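361aa long hypothetical D-aminopeptidase (PDB 2DRH) is of unproven function but probably acts as an aminopeptidase of the S58 (DmpA) type. Local coordinates at residues V32-G37 and R151-E156. Numbering follows the deposited sequence.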
loop_
_atom_site.group_PDB
_atom_site.type_symbol
_atom_site.label_atom_id
_atom_site.label_comp_id
_atom_site.label_asym_id
_atom_site.label_seq_id
_atom_site.Cartn_x
_atom_site.Cartn_y
_atom_site.Cartn_z
ATOM N N VAL A 32 6.745 33.156 -3.737
ATOM C CA VAL A 32 5.997 34.160 -4.478
ATOM C C VAL A 32 4.777 34.355 -3.585
ATOM O O VAL A 32 4.003 33.416 -3.355
ATOM C CB VAL A 32 5.582 33.681 -5.884
ATOM C CG1 VAL A 32 4.525 34.627 -6.472
ATOM C CG2 VAL A 32 6.804 33.662 -6.793
ATOM N N THR A 33 4.639 35.568 -3.052
ATOM C CA THR A 33 3.559 35.900 -2.126
ATOM C C THR A 33 2.518 36.796 -2.773
ATOM O O THR A 33 2.859 37.794 -3.396
ATOM C CB THR A 33 4.128 36.599 -0.870
ATOM O OG1 THR A 33 5.151 35.775 -0.297
ATOM C CG2 THR A 33 3.031 36.831 0.173
ATOM N N LEU A 34 1.247 36.433 -2.613
ATOM C CA LEU A 34 0.149 37.190 -3.203
ATOM C C LEU A 34 -0.842 37.698 -2.167
ATOM O O LEU A 34 -1.648 36.934 -1.628
ATOM C CB LEU A 34 -0.585 36.320 -4.222
ATOM C CG LEU A 34 0.341 35.756 -5.290
ATOM C CD1 LEU A 34 -0.401 34.745 -6.153
ATOM C CD2 LEU A 34 0.900 36.917 -6.120
ATOM N N ILE A 35 -0.773 38.997 -1.904
ATOM C CA ILE A 35 -1.647 39.641 -0.939
ATOM C C ILE A 35 -2.273 40.870 -1.585
ATOM O O ILE A 35 -1.564 41.744 -2.089
ATOM C CB ILE A 35 -0.857 40.063 0.316
ATOM C CG1 ILE A 35 -0.156 38.835 0.914
ATOM C CG2 ILE A 35 -1.797 40.720 1.339
ATOM C CD1 ILE A 35 0.546 39.093 2.241
ATOM N N LYS A 36 -3.600 40.931 -1.572
ATOM C CA LYS A 36 -4.312 42.053 -2.169
ATOM C C LYS A 36 -5.776 42.086 -1.746
ATOM O O LYS A 36 -6.426 41.049 -1.647
ATOM C CB LYS A 36 -4.234 41.967 -3.700
ATOM C CG LYS A 36 -5.242 42.847 -4.426
ATOM C CD LYS A 36 -5.403 42.443 -5.886
ATOM C CE LYS A 36 -6.536 43.223 -6.542
ATOM N NZ LYS A 36 -7.838 43.045 -5.824
ATOM N N GLY A 37 -6.288 43.288 -1.508
ATOM C CA GLY A 37 -7.678 43.439 -1.118
ATOM C C GLY A 37 -7.937 43.222 0.358
ATOM O O GLY A 37 -7.049 42.824 1.114
ATOM N N ARG A 151 0.399 30.899 -13.646
ATOM C CA ARG A 151 1.458 30.022 -14.097
ATOM C C ARG A 151 2.841 30.666 -13.996
ATOM O O ARG A 151 3.795 30.005 -13.598
ATOM C CB ARG A 151 1.180 29.550 -15.531
ATOM C CG ARG A 151 0.954 30.649 -16.555
ATOM C CD ARG A 151 0.285 30.075 -17.797
ATOM N NE ARG A 151 1.028 28.943 -18.346
ATOM C CZ ARG A 151 0.495 28.008 -19.127
ATOM N NH1 ARG A 151 -0.795 28.068 -19.453
ATOM N NH2 ARG A 151 1.248 27.013 -19.581
ATOM N N GLU A 152 2.950 31.953 -14.327
ATOM C CA GLU A 152 4.243 32.642 -14.260
ATOM C C GLU A 152 4.776 32.659 -12.836
ATOM O O GLU A 152 5.991 32.709 -12.621
ATOM C CB GLU A 152 4.152 34.099 -14.731
ATOM C CG GLU A 152 3.365 34.352 -15.989
ATOM C CD GLU A 152 1.889 34.529 -15.708
ATOM O OE1 GLU A 152 1.210 33.524 -15.424
ATOM O OE2 GLU A 152 1.409 35.681 -15.756
ATOM N N HIS A 153 3.863 32.646 -11.867
ATOM C CA HIS A 153 4.250 32.666 -10.457
ATOM C C HIS A 153 5.077 31.432 -10.119
ATOM O O HIS A 153 6.000 31.495 -9.306
ATOM C CB HIS A 153 3.004 32.731 -9.566
ATOM C CG HIS A 153 2.247 34.019 -9.685
ATOM N ND1 HIS A 153 0.925 34.144 -9.313
ATOM C CD2 HIS A 153 2.628 35.240 -10.134
ATOM C CE1 HIS A 153 0.524 35.386 -9.527
ATOM N NE2 HIS A 153 1.540 36.071 -10.025
ATOM N N VAL A 154 4.751 30.317 -10.765
ATOM C CA VAL A 154 5.462 29.068 -10.535
ATOM C C VAL A 154 6.890 29.147 -11.074
ATOM O O VAL A 154 7.833 28.703 -10.420
ATOM C CB VAL A 154 4.742 27.882 -11.204
ATOM C CG1 VAL A 154 5.518 26.591 -10.938
ATOM C CG2 VAL A 154 3.321 27.771 -10.669
ATOM N N VAL A 155 7.045 29.705 -12.268
ATOM C CA VAL A 155 8.365 29.844 -12.863
ATOM C C VAL A 155 9.202 30.815 -12.028
ATOM O O VAL A 155 10.393 30.590 -11.809
ATOM C CB VAL A 155 8.276 30.368 -14.317
ATOM C CG1 VAL A 155 9.687 30.575 -14.886
ATOM C CG2 VAL A 155 7.495 29.371 -15.186
ATOM N N GLU A 156 8.566 31.884 -11.554
ATOM C CA GLU A 156 9.243 32.888 -10.741
ATOM C C GLU A 156 9.727 32.288 -9.422
ATOM O O GLU A 156 10.874 32.509 -9.013
ATOM C CB GLU A 156 8.297 34.070 -10.470
ATOM C CG GLU A 156 8.898 35.237 -9.693
ATOM C CD GLU A 156 10.169 35.805 -10.330
ATOM O OE1 GLU A 156 10.188 36.021 -11.560
ATOM O OE2 GLU A 156 11.150 36.050 -9.596
#
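Leu-34 overlaps the imidazole of His-153 with both methyls of its fork, and the pair illustrates how a helix can be seated against a β-strand by apolar contact around a ring. Leu-34 CD1 meets the ring obliquely, 3.5 Å from ND1 of His-153. Leu-34 CD2 makes an off-centre CH-pi contact, 4.2 Å from the centroid of the His-153 ring and 29° off its normal. The two side chains come from opposite directions: that of His-153, with CG anti to its own carbonyl carbon (chi1 -67°), carries the ring across to the leucine. Val-32 fills in nearer the helix backbone. Val-32 CG1 packs 3.9 Å from CB of His-153. Val-32 CG2 lies 3.4 Å from the carbonyl O of His-153 and also against CG of Glu-156, whose carboxylate turns to Arg-160 in a salt bridge. Were His-153 an alanine, the Leu-34 methyls would probably lose the ring they touch, and a gap is likely to open between strand and helix. The axes of segments 32-36 and 151-156 approach to 9.2 Å, at 142° between their directions. Strand 28-36, outermost in its sheet within the chain, thus meets helix 151-160 through Val-32 and Leu-34, whose backbones bond to strand 48-56, while Arg-151 ties the helix to helix 104-118 through Asp-113.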